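PDB 3BDE: Mll5499 protein from Mesorhizobium loti, which is of unknown function but belongs to the stress-responsive alpha/beta barrel (Dabb) family and forms a homodimer with a ferredoxin-like fold. Local coordinates for residues Ala83-Arg86 with Tyr87-Pro91. Numbering follows the deposited sequence.
Sequences AYTR and YNDHP. With EDO (1,2-ethanediol), chain E; EDO (1,2-ethanediol), chain K; EDO (1,2-ethanediol), chain D.
Tyr-87, Asn-88 and Asp-89 close a turn of helix 81-88 on Ala-83, Tyr-84 and Thr-85, a local i to i+4 contact at the surface of the domain. The Tyr-87 N to Ala-83 O bond measures 3.0 Å. The bond from Asn-88 N to Tyr-84 O, also 3.0 Å, is the straightest of the three, with an N-H...O angle of 166°. Asp-89 N completes the set on Thr-85 O.

The two tyrosines are neighbours on the inner side of the helix, where both rings meet Phe-78. CD2 of Tyr-87 comes to the edge of the Tyr-84 ring, 4.5 Å from CD1, so the rings meet loosely and are not stacked. Tyr-84 CG is anti to the backbone N (chi1 -178°), which turns its ring toward the sheet, and its OH bonds Asp-112. One ethanediol lies over a face of this ring, with its C2 above the ring centre; its O1 bonds Thr-85 OG1 at 2.7 Å. Another meets the Tyr-87 ring in plane at the edge and bonds OH through O2 at 2.5 Å.

In this ferredoxin-like fold, helices lie against one side of an antiparallel sheet, and the short helix 81-88 follows strand 72-78 and precedes helix 91-104. The outer side of the turn is polar. Thr-85 and Asp-89 run side by side, with CG2 to OD2 at 3.9 Å. Asp-89 OD1 accepts Asn-88 ND2 at 2.9 Å. OD1 is met nearly along its C-O axis and lies near the amide plane of Asn-88, 15° out of it. This bond links the two side chains. A third ethanediol donates from O2 to Asn-88 OD1. All three ethanediols probably come from the crystallisation liquor. His-90 then N-caps the next helix, with ND1 bonded to Asp-92 N.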
ATOM      1  N   ALA A  83     -17.001   5.059  -8.784  1.00 13.91           N
ATOM      2  CA  ALA A  83     -15.872   5.466  -9.629  1.00 14.67           C
ATOM      3  C   ALA A  83     -14.880   4.331  -9.836  1.00 15.07           C
ATOM      4  O   ALA A  83     -14.317   4.184 -10.922  1.00 16.26           O
ATOM      5  CB  ALA A  83     -15.159   6.696  -9.069  1.00 15.47           C
ATOM      6  N   TYR A  84     -14.661   3.534  -8.788  1.00 16.24           N
ATOM      7  CA  TYR A  84     -13.727   2.398  -8.839  1.00 14.73           C
ATOM      8  C   TYR A  84     -14.252   1.354  -9.837  1.00 11.91           C
ATOM      9  O   TYR A  84     -13.542   0.910 -10.730  1.00 15.50           O
ATOM     10  CB  TYR A  84     -13.494   1.874  -7.409  1.00 14.61           C
ATOM     11  CG  TYR A  84     -12.529   0.722  -7.208  1.00 17.56           C
ATOM     12  CD1 TYR A  84     -11.500   0.438  -8.138  1.00 17.32           C
ATOM     13  CD2 TYR A  84     -12.582  -0.040  -6.038  1.00 15.82           C
ATOM     14  CE1 TYR A  84     -10.606  -0.609  -7.948  1.00 19.55           C
ATOM     15  CE2 TYR A  84     -11.662  -1.131  -5.833  1.00 11.84           C
ATOM     16  CZ  TYR A  84     -10.672  -1.379  -6.797  1.00 19.05           C
ATOM     17  OH  TYR A  84      -9.766  -2.395  -6.667  1.00 20.36           O
ATOM     18  N   THR A  85     -15.517   0.986  -9.699  1.00 14.15           N
ATOM     19  CA  THR A  85     -16.151   0.030 -10.601  1.00 14.07           C
ATOM     20  C   THR A  85     -16.145   0.521 -12.068  1.00 12.34           C
ATOM     21  O   THR A  85     -15.912  -0.267 -12.967  1.00 12.75           O
ATOM     22  CB  THR A  85     -17.565  -0.309 -10.086  1.00 14.38           C
ATOM     23  OG1 THR A  85     -17.427  -0.990  -8.828  1.00 14.12           O
ATOM     24  CG2 THR A  85     -18.330  -1.187 -11.067  1.00 15.69           C
ATOM     25  N   ARG A  86     -16.417   1.810 -12.270  1.00 12.91           N
ATOM     26  CA  ARG A  86     -16.414   2.436 -13.605  1.00 11.66           C
ATOM     27  C   ARG A  86     -15.015   2.443 -14.243  1.00 13.08           C
ATOM     28  O   ARG A  86     -14.902   2.268 -15.438  1.00 14.32           O
ATOM     29  CB  ARG A  86     -17.037   3.837 -13.543  1.00 12.45           C
ATOM     30  CG  ARG A  86     -18.545   3.745 -13.339  1.00 12.57           C
ATOM     31  CD  ARG A  86     -19.150   5.088 -13.037  1.00 15.46           C
ATOM     32  NE  ARG A  86     -20.632   5.008 -12.929  1.00 13.54           N
ATOM     33  CZ  ARG A  86     -21.413   5.805 -12.198  1.00 17.69           C
ATOM     34  NH1 ARG A  86     -20.927   6.751 -11.398  1.00 19.37           N
ATOM     35  NH2 ARG A  86     -22.731   5.609 -12.218  1.00 20.74           N
ATOM     36  N   TYR A  87     -13.967   2.619 -13.434  1.00 13.80           N
ATOM     37  CA  TYR A  87     -12.588   2.463 -13.903  1.00 14.86           C
ATOM     38  C   TYR A  87     -12.344   1.000 -14.327  1.00 15.15           C
ATOM     39  O   TYR A  87     -11.830   0.727 -15.420  1.00 16.95           O
ATOM     40  CB  TYR A  87     -11.603   2.846 -12.799  1.00 15.62           C
ATOM     41  CG  TYR A  87     -10.206   2.292 -12.931  1.00 16.01           C
ATOM     42  CD1 TYR A  87      -9.250   2.903 -13.772  1.00 13.90           C
ATOM     43  CD2 TYR A  87      -9.816   1.183 -12.195  1.00 13.90           C
ATOM     44  CE1 TYR A  87      -7.939   2.393 -13.847  1.00 16.70           C
ATOM     45  CE2 TYR A  87      -8.511   0.664 -12.273  1.00 15.86           C
ATOM     46  CZ  TYR A  87      -7.586   1.284 -13.095  1.00 16.24           C
ATOM     47  OH  TYR A  87      -6.315   0.773 -13.163  1.00 17.53           O
ATOM     48  N   ASN A  88     -12.701   0.064 -13.446  1.00 16.59           N
ATOM     49  CA  ASN A  88     -12.469  -1.372 -13.709  1.00 15.46           C
ATOM     50  C   ASN A  88     -13.099  -1.827 -15.018  1.00 16.96           C
ATOM     51  O   ASN A  88     -12.476  -2.567 -15.776  1.00 15.78           O
ATOM     52  CB  ASN A  88     -13.030  -2.217 -12.557  1.00 18.15           C
ATOM     53  CG  ASN A  88     -12.774  -3.707 -12.741  1.00 22.54           C
ATOM     54  OD1 ASN A  88     -11.682  -4.199 -12.460  1.00 25.66           O
ATOM     55  ND2 ASN A  88     -13.782  -4.424 -13.210  1.00 21.69           N
ATOM     56  N   ASP A  89     -14.325  -1.352 -15.262  1.00 13.79           N
ATOM     57  CA  ASP A  89     -15.119  -1.724 -16.447  1.00 16.83           C
ATOM     58  C   ASP A  89     -14.874  -0.872 -17.688  1.00 17.21           C
ATOM     59  O   ASP A  89     -15.437  -1.162 -18.739  1.00 16.01           O
ATOM     60  CB  ASP A  89     -16.618  -1.683 -16.099  1.00 13.94           C
ATOM     61  CG  ASP A  89     -17.022  -2.723 -15.076  1.00 20.20           C
ATOM     62  OD1 ASP A  89     -16.189  -3.553 -14.673  1.00 18.09           O
ATOM     63  OD2 ASP A  89     -18.207  -2.701 -14.682  1.00 17.83           O
ATOM     64  N   HIS A  90     -14.034   0.153 -17.580  1.00 15.72           N
ATOM     65  CA  HIS A  90     -13.747   1.047 -18.707  1.00 16.69           C
ATOM     66  C   HIS A  90     -13.043   0.216 -19.785  1.00 16.68           C
ATOM     67  O   HIS A  90     -12.195  -0.615 -19.446  1.00 13.39           O
ATOM     68  CB  HIS A  90     -12.865   2.222 -18.287  1.00 16.60           C
ATOM     69  CG  HIS A  90     -12.773   3.288 -19.330  1.00 18.33           C
ATOM     70  ND1 HIS A  90     -11.964   3.172 -20.437  1.00 17.49           N
ATOM     71  CD2 HIS A  90     -13.428   4.466 -19.463  1.00 17.78           C
ATOM     72  CE1 HIS A  90     -12.118   4.239 -21.203  1.00 19.55           C
ATOM     73  NE2 HIS A  90     -13.000   5.036 -20.636  1.00 21.42           N
ATOM     74  N   PRO A  91     -13.424   0.388 -21.065  1.00 16.83           N
ATOM     75  CA  PRO A  91     -12.778  -0.388 -22.143  1.00 18.26           C
ATOM     76  C   PRO A  91     -11.243  -0.339 -22.170  1.00 17.03           C
ATOM     77  O   PRO A  91     -10.592  -1.352 -22.487  1.00 17.21           O
ATOM     78  CB  PRO A  91     -13.380   0.218 -23.419  1.00 18.16           C
ATOM     79  CG  PRO A  91     -14.670   0.792 -22.997  1.00 19.76           C
ATOM     80  CD  PRO A  91     -14.508   1.243 -21.591  1.00 18.16           C
TER
HETATM   81  C1  EDO E 104     -14.478  -3.233  -9.311  1.00 32.22           C
HETATM   82  O1  EDO E 104     -15.872  -3.174  -9.003  1.00 27.55           O
HETATM   83  C2  EDO E 104     -13.689  -2.635  -8.163  1.00 28.97           C
HETATM   84  O2  EDO E 104     -14.053  -3.296  -6.931  1.00 28.83           O
HETATM   85  C1  EDO K 110     -10.791  -5.939 -16.524  1.00 44.14           C
HETATM   86  O1  EDO K 110     -11.385  -6.934 -17.365  1.00 41.11           O
HETATM   87  C2  EDO K 110     -11.192  -6.209 -15.084  1.00 45.63           C
HETATM   88  O2  EDO K 110     -10.088  -5.981 -14.200  1.00 52.04           O
HETATM   89  C1  EDO D 103      -4.277  -2.236 -13.195  1.00 20.79           C
HETATM   90  O1  EDO D 103      -5.264  -3.227 -13.496  1.00 18.66           O
HETATM   91  C2  EDO D 103      -4.455  -1.734 -11.776  1.00 18.14           C
HETATM   92  O2  EDO D 103      -5.770  -1.185 -11.681  1.00 20.83           O